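Local coordinates for universal stress protein (Pseudomonas aeruginosa UCBPP-PA14, PDB 7MQ5) that is of unknown function but belongs to the universal stress protein family, whose members generally help bacteria to survive stress, at residues R205-Q208 with G212-D215; R130-G135 with Y162-L167; D111-L116 with V263-E268; A83-E88 with F118-V123. All blocks are in the same frame, centred on the assembly; numbering follows the deposited sequence.

Contact 1: residues R205-Q208 with G212-D215; sequences RTFQ and GFSD
A Schellman motif ends helix 193-211: G212 leaves helical geometry with positive phi, and the chain folds back so that F213 N donates to Q208 O at 3.1 Å. The side chain of Q208 reaches further along the departing chain. Its CG lies anti to the backbone N (chi1 -172°) and the rest runs extended, which carries the amide to D215, where Q208 NE2 donates to D215 OD1 at 2.8 Å. That oxygen is met on its anti side and lies almost in the amide plane, although amide and carboxylate are turned steeply against each other. From the flank, R205 NH1 comes within 3.7 Å of D215 OD1, a long salt bridge, and also makes a weak bond of 3.0 Å to Q208 OE1. Thus one turn of helix holds the loop that leads into strand 218-222, the outermost strand on this side of the sheet. On the inner side the rings of F207 and F213 are inclined by only 24° but slid apart, with little overlap; CE2 of F207 and CD2 of F213 approach to 3.7 Å. F213 continues inward onto L172 and V174 of strand 171-178, while F207 meets the ring of Y211.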
loop_
_atom_site.group_PDB
_atom_site.type_symbol
_atom_site.label_atom_id
_atom_site.label_comp_id
_atom_site.label_asym_id
_atom_site.label_seq_id
_atom_site.Cartn_x
_atom_site.Cartn_y
_atom_site.Cartn_z
ATOM N N ARG A 205 -10.754 11.581 20.868
ATOM C CA ARG A 205 -10.654 13.065 20.816
ATOM C C ARG A 205 -9.183 13.490 20.744
ATOM O O ARG A 205 -8.890 14.447 20.012
ATOM C CB ARG A 205 -11.392 13.708 21.993
ATOM C CG ARG A 205 -12.905 13.546 21.938
ATOM C CD ARG A 205 -13.533 14.113 20.674
ATOM N NE ARG A 205 -14.988 14.008 20.676
ATOM C CZ ARG A 205 -15.778 14.342 19.656
ATOM N NH1 ARG A 205 -15.262 14.802 18.527
ATOM N NH2 ARG A 205 -17.088 14.206 19.769
ATOM N N THR A 206 -8.297 12.789 21.450
ATOM C CA THR A 206 -6.853 13.130 21.399
ATOM C C THR A 206 -6.329 12.889 19.978
ATOM O O THR A 206 -5.591 13.755 19.454
ATOM C CB THR A 206 -6.068 12.326 22.436
ATOM O OG1 THR A 206 -6.537 12.771 23.708
ATOM C CG2 THR A 206 -4.573 12.524 22.330
ATOM N N PHE A 207 -6.695 11.751 19.384
ATOM C CA PHE A 207 -6.269 11.428 18.000
ATOM C C PHE A 207 -6.732 12.520 17.031
ATOM O O PHE A 207 -5.943 12.967 16.186
ATOM C CB PHE A 207 -6.841 10.069 17.599
ATOM C CG PHE A 207 -6.515 9.648 16.191
ATOM C CD1 PHE A 207 -5.372 8.918 15.925
ATOM C CD2 PHE A 207 -7.356 9.978 15.141
ATOM C CE1 PHE A 207 -5.080 8.517 14.630
ATOM C CE2 PHE A 207 -7.060 9.584 13.847
ATOM C CZ PHE A 207 -5.916 8.866 13.595
ATOM N N GLN A 208 -7.964 12.987 17.204
ATOM C CA GLN A 208 -8.545 14.006 16.299
ATOM C C GLN A 208 -7.770 15.328 16.396
ATOM O O GLN A 208 -7.546 15.963 15.348
ATOM C CB GLN A 208 -10.026 14.159 16.627
ATOM C CG GLN A 208 -10.772 15.031 15.644
ATOM C CD GLN A 208 -12.265 14.966 15.841
ATOM O OE1 GLN A 208 -12.761 14.426 16.827
ATOM N NE2 GLN A 208 -12.995 15.530 14.896
ATOM N N GLY A 212 -5.474 16.602 13.499
ATOM C CA GLY A 212 -6.245 17.664 12.821
ATOM C C GLY A 212 -7.315 17.140 11.878
ATOM O O GLY A 212 -7.388 17.626 10.721
ATOM N N PHE A 213 -8.121 16.188 12.343
ATOM C CA PHE A 213 -9.227 15.658 11.512
ATOM C C PHE A 213 -10.565 16.258 11.929
ATOM O O PHE A 213 -10.814 16.401 13.124
ATOM C CB PHE A 213 -9.281 14.134 11.604
ATOM C CG PHE A 213 -8.121 13.460 10.923
ATOM C CD1 PHE A 213 -7.881 13.685 9.574
ATOM C CD2 PHE A 213 -7.303 12.567 11.601
ATOM C CE1 PHE A 213 -6.827 13.063 8.926
ATOM C CE2 PHE A 213 -6.258 11.933 10.939
ATOM C CZ PHE A 213 -6.005 12.207 9.617
ATOM N N SER A 214 -11.390 16.580 10.933
ATOM C CA SER A 214 -12.770 17.056 11.175
ATOM C C SER A 214 -13.627 15.854 11.570
ATOM O O SER A 214 -13.224 14.706 11.302
ATOM C CB SER A 214 -13.348 17.698 9.947
ATOM O OG SER A 214 -13.571 16.716 8.941
ATOM N N ASP A 215 -14.806 16.108 12.123
ATOM C CA ASP A 215 -15.734 14.995 12.436
ATOM C C ASP A 215 -16.108 14.264 11.135
ATOM O O ASP A 215 -16.252 13.038 11.165
ATOM C CB ASP A 215 -17.013 15.508 13.104
ATOM C CG ASP A 215 -16.831 16.142 14.474
ATOM O OD1 ASP A 215 -15.771 15.938 15.094
ATOM O OD2 ASP A 215 -17.760 16.832 14.912
#

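Contact 2: residues R130-G135 with Y162-L167; sequences RPWTGG and YDIAGL
A water bridges L167 and T133: it donates to L167 O at 3.0 Å and lies 3.2 Å from T133 OG1. This bridge joins the last residue of helix 148-167 to the turn before strand 136-141. Deeper in, the contact is apolar and centres on the six-membered ring of W132. CG2 of I164 meets its outer rim, 3.8 Å from W132 CZ3 and 3.9 Å from W132 CE3, approaching obliquely to the ring. CG2 can reach forward because it is the branch anti to the backbone N, while CG1 stands beside that N (chi1 -72°). L167 adds CD1 at the ring edge, close to the ring plane and 4.4 Å from W132 CE3. The indole is presented by a type II beta turn from W132 to G135, closed by G135 N to W132 O at 2.9 Å; T133 and G134 fill its central positions, G134 with the positive phi usual there. The turn leads into strand 136-141, and I164 packs its helix onto I137 of that strand. The indole nitrogen is taken up by another partner, W132 NE1 donating to D270 OD2. R26 and L29 of helix 22-34 touch W132.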
loop_
_atom_site.group_PDB
_atom_site.type_symbol
_atom_site.label_atom_id
_atom_site.label_comp_id
_atom_site.label_asym_id
_atom_site.label_seq_id
_atom_site.Cartn_x
_atom_site.Cartn_y
_atom_site.Cartn_z
ATOM N N ARG A 130 -9.384 3.700 -12.013
ATOM C CA ARG A 130 -9.781 5.107 -11.772
ATOM C C ARG A 130 -8.547 5.951 -11.471
ATOM O O ARG A 130 -7.657 5.513 -10.749
ATOM C CB ARG A 130 -10.754 5.191 -10.599
ATOM C CG ARG A 130 -12.123 4.594 -10.879
ATOM C CD ARG A 130 -12.942 4.682 -9.611
ATOM N NE ARG A 130 -12.534 3.668 -8.643
ATOM C CZ ARG A 130 -12.515 3.831 -7.320
ATOM N NH1 ARG A 130 -12.781 5.009 -6.787
ATOM N NH2 ARG A 130 -12.160 2.828 -6.540
ATOM N N PRO A 131 -8.461 7.196 -11.987
ATOM C CA PRO A 131 -7.338 8.064 -11.643
ATOM C C PRO A 131 -7.375 8.444 -10.154
ATOM O O PRO A 131 -8.433 8.533 -9.568
ATOM C CB PRO A 131 -7.555 9.302 -12.528
ATOM C CG PRO A 131 -9.036 9.291 -12.825
ATOM C CD PRO A 131 -9.405 7.826 -12.922
ATOM N N TRP A 132 -6.210 8.668 -9.564
ATOM C CA TRP A 132 -6.184 9.153 -8.162
ATOM C C TRP A 132 -6.623 10.613 -8.063
ATOM O O TRP A 132 -7.191 10.975 -7.036
ATOM C CB TRP A 132 -4.769 9.051 -7.615
ATOM C CG TRP A 132 -4.348 7.675 -7.235
ATOM C CD1 TRP A 132 -4.961 6.489 -7.523
ATOM C CD2 TRP A 132 -3.127 7.347 -6.563
ATOM N NE1 TRP A 132 -4.231 5.451 -7.012
ATOM C CE2 TRP A 132 -3.089 5.942 -6.445
ATOM C CE3 TRP A 132 -2.062 8.099 -6.059
ATOM C CZ2 TRP A 132 -2.035 5.280 -5.816
ATOM C CZ3 TRP A 132 -1.028 7.446 -5.429
ATOM C CH2 TRP A 132 -1.015 6.056 -5.322
ATOM N N THR A 133 -6.283 11.418 -9.073
ATOM C CA THR A 133 -6.487 12.883 -8.997
ATOM C C THR A 133 -7.941 13.197 -8.662
ATOM O O THR A 133 -8.869 12.704 -9.349
ATOM C CB THR A 133 -5.973 13.567 -10.265
ATOM O OG1 THR A 133 -4.573 13.299 -10.337
ATOM C CG2 THR A 133 -6.204 15.061 -10.278
ATOM N N GLY A 134 -8.115 13.993 -7.611
ATOM C CA GLY A 134 -9.452 14.429 -7.186
ATOM C C GLY A 134 -10.237 13.374 -6.428
ATOM O O GLY A 134 -11.386 13.673 -6.066
ATOM N N GLY A 135 -9.664 12.201 -6.165
ATOM C CA GLY A 135 -10.450 11.148 -5.492
ATOM C C GLY A 135 -10.419 11.237 -3.976
ATOM O O GLY A 135 -10.094 12.305 -3.421
ATOM N N TYR A 162 -1.735 10.991 3.863
ATOM C CA TYR A 162 -1.739 12.467 3.713
ATOM C C TYR A 162 -0.848 12.872 2.532
ATOM O O TYR A 162 -1.270 13.719 1.739
ATOM C CB TYR A 162 -1.318 13.100 5.040
ATOM C CG TYR A 162 -1.150 14.598 5.046
ATOM C CD1 TYR A 162 -2.016 15.435 4.356
ATOM C CD2 TYR A 162 -0.196 15.187 5.859
ATOM C CE1 TYR A 162 -1.885 16.814 4.411
ATOM C CE2 TYR A 162 -0.058 16.563 5.936
ATOM C CZ TYR A 162 -0.906 17.381 5.209
ATOM O OH TYR A 162 -0.787 18.738 5.276
ATOM N N ASP A 163 0.331 12.270 2.390
ATOM C CA ASP A 163 1.191 12.652 1.238
ATOM C C ASP A 163 0.485 12.284 -0.070
ATOM O O ASP A 163 0.577 13.044 -1.045
ATOM C CB ASP A 163 2.549 11.968 1.303
ATOM C CG ASP A 163 3.398 12.399 2.478
ATOM O OD1 ASP A 163 3.120 13.477 3.052
ATOM O OD2 ASP A 163 4.325 11.647 2.813
ATOM N N ILE A 164 -0.213 11.155 -0.087
ATOM C CA ILE A 164 -0.917 10.740 -1.334
ATOM C C ILE A 164 -2.048 11.739 -1.614
ATOM O O ILE A 164 -2.215 12.159 -2.768
ATOM C CB ILE A 164 -1.419 9.290 -1.214
ATOM C CG1 ILE A 164 -0.245 8.314 -1.279
ATOM C CG2 ILE A 164 -2.446 8.987 -2.286
ATOM C CD1 ILE A 164 -0.586 6.900 -0.927
ATOM N N ALA A 165 -2.809 12.106 -0.592
ATOM C CA ALA A 165 -3.910 13.071 -0.805
ATOM C C ALA A 165 -3.340 14.371 -1.382
ATOM O O ALA A 165 -3.968 14.956 -2.278
ATOM C CB ALA A 165 -4.650 13.299 0.491
ATOM N N GLY A 166 -2.191 14.816 -0.881
ATOM C CA GLY A 166 -1.605 16.076 -1.379
ATOM C C GLY A 166 -1.138 15.952 -2.817
ATOM O O GLY A 166 -1.475 16.834 -3.634
ATOM N N LEU A 167 -0.431 14.871 -3.156
ATOM C CA LEU A 167 0.146 14.789 -4.525
ATOM C C LEU A 167 -0.961 14.533 -5.551
ATOM O O LEU A 167 -0.810 14.976 -6.704
ATOM C CB LEU A 167 1.282 13.758 -4.590
ATOM C CG LEU A 167 0.921 12.283 -4.451
ATOM C CD1 LEU A 167 0.521 11.671 -5.794
ATOM C CD2 LEU A 167 2.111 11.522 -3.874
HETATM O O HOH W 1 -2.434 15.336 -9.178
#

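Contact 3: residues D111-L116 with V263-E268; sequences DDWKLL and VLDTLE
W113 and D265 supply the direct polar link between these segments. W113 NE1 donates to D265 OD1 at 3.2 Å with a moderately bent N-H...O angle of 148°. The oxygen sits at the edge of the indole, near the ring plane, and is met on its syn side, though well out of the carboxylate plane; ring and carboxylate stand 80° apart. A water backs this bond: it donates to D265 OD2 at 2.8 Å and accepts weakly from W113 NE1 at 3.2 Å, sharing the single indole N-H with D265 OD1. D265 OD1 also accepts from the backbone N of L108, so that oxygen is gripped by two donors, and the carboxylate is held on both its oxygens.

The apolar part is built around L264. Its CD1 presses on the far rim of the indole, only 3.3 Å from W113 CH2, and its CB lies 3.7 Å from CZ2. This tight fit accompanies a strained first torsion in L264, with chi1 at -91°, well off the staggered value. L116 and L264 reach toward each other tip to tip, their CD1 atoms 3.8 Å apart, and L116 CD1 also lies over one face of the W113 ring, displaced toward its rim.

Beyond these side chains, L116 rests on V123 and M125 of strand 123-126, and V263 packs on I229 and P230 of helix 225-236. K127 NZ donates to the carbonyls of L264 and L267. Helix 110-118 thereby packs against helix 258-264 and the residues after it, near the seam where strands 123-126 and 270-274 run antiparallel.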
loop_
_atom_site.group_PDB
_atom_site.type_symbol
_atom_site.label_atom_id
_atom_site.label_comp_id
_atom_site.label_asym_id
_atom_site.label_seq_id
_atom_site.Cartn_x
_atom_site.Cartn_y
_atom_site.Cartn_z
ATOM N N ASP A 111 0.692 -15.641 -5.647
ATOM C CA ASP A 111 2.041 -15.026 -5.758
ATOM C C ASP A 111 1.985 -13.586 -5.218
ATOM O O ASP A 111 2.958 -13.156 -4.582
ATOM C CB ASP A 111 2.593 -15.104 -7.178
ATOM C CG ASP A 111 4.072 -14.760 -7.225
ATOM O OD1 ASP A 111 4.903 -15.632 -6.862
ATOM O OD2 ASP A 111 4.364 -13.605 -7.519
ATOM N N ASP A 112 0.885 -12.865 -5.468
ATOM C CA ASP A 112 0.694 -11.501 -4.901
ATOM C C ASP A 112 0.789 -11.579 -3.371
ATOM O O ASP A 112 1.391 -10.695 -2.740
ATOM C CB ASP A 112 -0.698 -10.937 -5.213
ATOM C CG ASP A 112 -0.989 -10.480 -6.633
ATOM O OD1 ASP A 112 -0.037 -10.075 -7.316
ATOM O OD2 ASP A 112 -2.210 -10.497 -7.030
ATOM N N TRP A 113 0.187 -12.609 -2.786
ATOM C CA TRP A 113 0.223 -12.760 -1.313
ATOM C C TRP A 113 1.659 -12.992 -0.831
ATOM O O TRP A 113 2.020 -12.442 0.221
ATOM C CB TRP A 113 -0.753 -13.843 -0.851
ATOM C CG TRP A 113 -2.117 -13.277 -0.604
ATOM C CD1 TRP A 113 -3.284 -13.499 -1.276
ATOM C CD2 TRP A 113 -2.403 -12.254 0.362
ATOM N NE1 TRP A 113 -4.288 -12.737 -0.728
ATOM C CE2 TRP A 113 -3.765 -11.931 0.245
ATOM C CE3 TRP A 113 -1.615 -11.564 1.287
ATOM C CZ2 TRP A 113 -4.373 -10.998 1.085
ATOM C CZ3 TRP A 113 -2.202 -10.613 2.087
ATOM C CH2 TRP A 113 -3.565 -10.344 1.988
ATOM N N LYS A 114 2.459 -13.762 -1.566
ATOM C CA LYS A 114 3.860 -13.996 -1.135
ATOM C C LYS A 114 4.643 -12.681 -1.246
ATOM O O LYS A 114 5.471 -12.410 -0.373
ATOM C CB LYS A 114 4.465 -15.140 -1.946
ATOM C CG LYS A 114 3.892 -16.503 -1.576
ATOM C CD LYS A 114 4.431 -17.656 -2.383
ATOM C CE LYS A 114 3.848 -18.981 -1.941
ATOM N NZ LYS A 114 4.312 -20.083 -2.808
ATOM N N LEU A 115 4.362 -11.887 -2.276
ATOM C CA LEU A 115 5.031 -10.570 -2.399
ATOM C C LEU A 115 4.675 -9.716 -1.175
ATOM O O LEU A 115 5.571 -9.098 -0.571
ATOM C CB LEU A 115 4.580 -9.875 -3.687
ATOM C CG LEU A 115 5.074 -8.443 -3.857
ATOM C CD1 LEU A 115 6.587 -8.387 -3.884
ATOM C CD2 LEU A 115 4.478 -7.817 -5.104
ATOM N N LEU A 116 3.391 -9.646 -0.845
ATOM C CA LEU A 116 2.983 -8.799 0.305
ATOM C C LEU A 116 3.555 -9.315 1.625
ATOM O O LEU A 116 3.882 -8.506 2.493
ATOM C CB LEU A 116 1.461 -8.756 0.385
ATOM C CG LEU A 116 0.780 -7.969 -0.724
ATOM C CD1 LEU A 116 -0.724 -8.097 -0.624
ATOM C CD2 LEU A 116 1.199 -6.510 -0.701
ATOM N N VAL A 263 -9.372 -7.692 4.095
ATOM C CA VAL A 263 -9.508 -6.378 3.408
ATOM C C VAL A 263 -8.808 -6.413 2.035
ATOM O O VAL A 263 -9.379 -5.928 1.044
ATOM C CB VAL A 263 -8.974 -5.271 4.341
ATOM C CG1 VAL A 263 -8.823 -3.933 3.649
ATOM C CG2 VAL A 263 -9.835 -5.165 5.589
ATOM N N LEU A 264 -7.601 -6.961 1.965
ATOM C CA LEU A 264 -6.852 -6.963 0.681
ATOM C C LEU A 264 -7.574 -7.773 -0.397
ATOM O O LEU A 264 -7.424 -7.434 -1.576
ATOM C CB LEU A 264 -5.444 -7.511 0.931
ATOM C CG LEU A 264 -4.411 -6.444 1.278
ATOM C CD1 LEU A 264 -3.228 -7.024 2.048
ATOM C CD2 LEU A 264 -3.968 -5.718 0.016
ATOM N N ASP A 265 -8.320 -8.797 0.004
ATOM C CA ASP A 265 -9.060 -9.666 -0.947
ATOM C C ASP A 265 -10.463 -9.114 -1.231
ATOM O O ASP A 265 -11.168 -9.749 -2.025
ATOM C CB ASP A 265 -9.181 -11.094 -0.404
ATOM C CG ASP A 265 -8.039 -12.034 -0.773
ATOM O OD1 ASP A 265 -7.145 -11.628 -1.559
ATOM O OD2 ASP A 265 -8.053 -13.175 -0.273
ATOM N N THR A 266 -10.837 -7.975 -0.632
ATOM C CA THR A 266 -12.218 -7.426 -0.755
ATOM C C THR A 266 -12.210 -6.023 -1.372
ATOM O O THR A 266 -13.117 -5.694 -2.131
ATOM C CB THR A 266 -12.913 -7.368 0.620
ATOM O OG1 THR A 266 -12.862 -8.670 1.203
ATOM C CG2 THR A 266 -14.348 -6.893 0.559
ATOM N N LEU A 267 -11.229 -5.207 -1.025
ATOM C CA LEU A 267 -11.233 -3.804 -1.501
ATOM C C LEU A 267 -11.191 -3.741 -3.023
ATOM O O LEU A 267 -10.502 -4.574 -3.664
ATOM C CB LEU A 267 -10.020 -3.073 -0.930
ATOM C CG LEU A 267 -10.082 -2.739 0.561
ATOM C CD1 LEU A 267 -8.721 -2.256 1.027
ATOM C CD2 LEU A 267 -11.144 -1.689 0.861
ATOM N N GLU A 268 -11.866 -2.729 -3.559
ATOM C CA GLU A 268 -11.848 -2.414 -5.007
ATOM C C GLU A 268 -10.915 -1.222 -5.248
ATOM O O GLU A 268 -10.602 -0.953 -6.409
ATOM C CB GLU A 268 -13.269 -2.155 -5.502
ATOM C CG GLU A 268 -14.166 -3.381 -5.371
ATOM C CD GLU A 268 -15.583 -3.259 -5.905
ATOM O OE1 GLU A 268 -16.148 -2.151 -5.863
ATOM O OE2 GLU A 268 -16.110 -4.279 -6.392
HETATM O O HOH W 2 -6.508 -14.652 -2.098
#

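Contact 4: residues A83-E88 with F118-V123; sequences AEQQAE and FAPCPV
P120 presents its ring to two neighbouring glutamines of helix 77-88. CG of P120 lies 3.4 Å from Q85 OE1 and 3.5 Å from Q86 NE2, so the ring carbon is touched by the ends of both amides. The side chain of Q85 and the proline ring slide past each other in opposite directions, while Q86 comes across. Next along the chain, C121 turns its SG onto the side chain of Q85, 3.8 Å from Q85 CG and 4.1 Å from its NE2. The sulfur holds the position between backbone N and carbonyl carbon (chi1 62°).

The two amides are joined by a bond: Q86 NE2 donates to Q85 OE1 at 2.9 Å along a nearly straight N-H...O line of 162°, with the donor tilted moderately from the acceptor's carbonyl plane. Q85 gets there by a bend, its CG anti to the backbone N and the chain then folding at CG (chi2 -87°). Its buried amide is served at both ends, for NE2 donates to C90 O just past the helix.

In the fold, this contact sets the helix before strand 92-96 against the loop entering strand 123-126, two neighbouring parallel strands of the first alpha/beta half. I93 lies beneath, touching Q85, A119 and C121, and P122 is paired with it through the backbone. On the outer side Q86 is positioned by the C-terminal helix and tail, NE2 bonding to E284 OE1 and OE1 to S288 OG, while P120 packs on L283 and A287.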
loop_
_atom_site.group_PDB
_atom_site.type_symbol
_atom_site.label_atom_id
_atom_site.label_comp_id
_atom_site.label_asym_id
_atom_site.label_seq_id
_atom_site.Cartn_x
_atom_site.Cartn_y
_atom_site.Cartn_z
ATOM N N ALA A 83 14.075 -9.473 -5.074
ATOM C CA ALA A 83 15.528 -9.394 -5.357
ATOM C C ALA A 83 15.845 -8.061 -6.046
ATOM O O ALA A 83 16.917 -7.478 -5.776
ATOM C CB ALA A 83 15.983 -10.567 -6.188
ATOM N N GLU A 84 14.964 -7.601 -6.930
ATOM C CA GLU A 84 15.224 -6.319 -7.632
ATOM C C GLU A 84 15.119 -5.151 -6.643
ATOM O O GLU A 84 15.919 -4.200 -6.729
ATOM C CB GLU A 84 14.266 -6.138 -8.806
ATOM C CG GLU A 84 14.801 -5.172 -9.838
ATOM C CD GLU A 84 15.934 -5.733 -10.687
ATOM O OE1 GLU A 84 16.315 -6.932 -10.509
ATOM O OE2 GLU A 84 16.413 -4.982 -11.549
ATOM N N GLN A 85 14.135 -5.191 -5.752
ATOM C CA GLN A 85 13.997 -4.148 -4.706
ATOM C C GLN A 85 15.287 -4.085 -3.877
ATOM O O GLN A 85 15.743 -2.970 -3.544
ATOM C CB GLN A 85 12.774 -4.467 -3.849
ATOM C CG GLN A 85 12.545 -3.466 -2.724
ATOM C CD GLN A 85 13.294 -3.794 -1.455
ATOM O OE1 GLN A 85 13.575 -4.953 -1.149
ATOM N NE2 GLN A 85 13.577 -2.768 -0.665
ATOM N N GLN A 86 15.852 -5.244 -3.554
ATOM C CA GLN A 86 17.098 -5.286 -2.751
ATOM C C GLN A 86 18.273 -4.705 -3.548
ATOM O O GLN A 86 19.039 -3.894 -2.989
ATOM C CB GLN A 86 17.374 -6.732 -2.319
ATOM C CG GLN A 86 16.397 -7.228 -1.261
ATOM C CD GLN A 86 16.699 -6.575 0.062
ATOM O OE1 GLN A 86 17.771 -6.771 0.634
ATOM N NE2 GLN A 86 15.762 -5.783 0.551
ATOM N N ALA A 87 18.407 -5.107 -4.808
ATOM C CA ALA A 87 19.539 -4.656 -5.650
ATOM C C ALA A 87 19.498 -3.142 -5.867
ATOM O O ALA A 87 20.560 -2.494 -5.832
ATOM C CB ALA A 87 19.495 -5.364 -6.978
ATOM N N GLU A 88 18.306 -2.588 -6.070
ATOM C CA GLU A 88 18.153 -1.158 -6.433
ATOM C C GLU A 88 17.868 -0.287 -5.203
ATOM O O GLU A 88 17.913 0.946 -5.345
ATOM C CB GLU A 88 17.070 -1.063 -7.507
ATOM C CG GLU A 88 17.452 -1.767 -8.793
ATOM C CD GLU A 88 18.599 -1.117 -9.539
ATOM O OE1 GLU A 88 18.798 0.093 -9.365
ATOM O OE2 GLU A 88 19.294 -1.829 -10.273
ATOM N N PHE A 118 6.451 -11.017 2.151
ATOM C CA PHE A 118 7.929 -10.923 2.302
ATOM C C PHE A 118 8.530 -9.577 1.913
ATOM O O PHE A 118 9.709 -9.384 2.229
ATOM C CB PHE A 118 8.585 -12.081 1.548
ATOM C CG PHE A 118 8.290 -13.410 2.193
ATOM C CD1 PHE A 118 8.835 -13.725 3.431
ATOM C CD2 PHE A 118 7.439 -14.321 1.595
ATOM C CE1 PHE A 118 8.548 -14.933 4.052
ATOM C CE2 PHE A 118 7.159 -15.531 2.210
ATOM C CZ PHE A 118 7.710 -15.834 3.438
ATOM N N ALA A 119 7.782 -8.688 1.269
ATOM C CA ALA A 119 8.422 -7.424 0.840
ATOM C C ALA A 119 8.875 -6.620 2.050
ATOM O O ALA A 119 8.063 -6.304 2.919
ATOM C CB ALA A 119 7.470 -6.626 -0.002
ATOM N N PRO A 120 10.155 -6.193 2.096
ATOM C CA PRO A 120 10.647 -5.415 3.235
ATOM C C PRO A 120 10.496 -3.904 3.036
ATOM O O PRO A 120 11.360 -3.128 3.410
ATOM C CB PRO A 120 12.114 -5.850 3.305
ATOM C CG PRO A 120 12.491 -6.041 1.859
ATOM C CD PRO A 120 11.251 -6.605 1.194
ATOM N N CYS A 121 9.371 -3.517 2.456
ATOM C CA CYS A 121 9.073 -2.104 2.171
ATOM C C CYS A 121 7.588 -1.989 1.877
ATOM O O CYS A 121 6.913 -3.006 1.680
ATOM C CB CYS A 121 9.873 -1.608 0.968
ATOM S SG CYS A 121 9.521 -2.475 -0.589
ATOM N N PRO A 122 7.048 -0.753 1.822
ATOM C CA PRO A 122 5.672 -0.534 1.395
ATOM C C PRO A 122 5.404 -1.131 0.004
ATOM O O PRO A 122 6.263 -1.079 -0.877
ATOM C CB PRO A 122 5.562 1.002 1.373
ATOM C CG PRO A 122 6.539 1.452 2.441
ATOM C CD PRO A 122 7.686 0.482 2.307
ATOM N N VAL A 123 4.226 -1.718 -0.150
ATOM C CA VAL A 123 3.778 -2.251 -1.459
ATOM C C VAL A 123 2.446 -1.602 -1.814
ATOM O O VAL A 123 1.511 -1.655 -0.995
ATOM C CB VAL A 123 3.618 -3.778 -1.451
ATOM C CG1 VAL A 123 3.115 -4.260 -2.802
ATOM C CG2 VAL A 123 4.919 -4.476 -1.085
#

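Overall arrangement
From the N terminus, contact 4 closes first, as the chain returns from helix 77-88 to the entry of strand 123-126. Contact 3 opens within that span at helix 110-118 and closes only at residues 263-268, so the two cross, and they touch. The long excursion of contact 3 encloses contact 2, which joins the linker between the halves to helix 148-167, and then contact 1, a short local closure at the end of helix 193-211. Contacts 1 and 4 lie on opposite sides of the chain's centre, about 34 Å apart between centres; contact 3 ties the first half to the second.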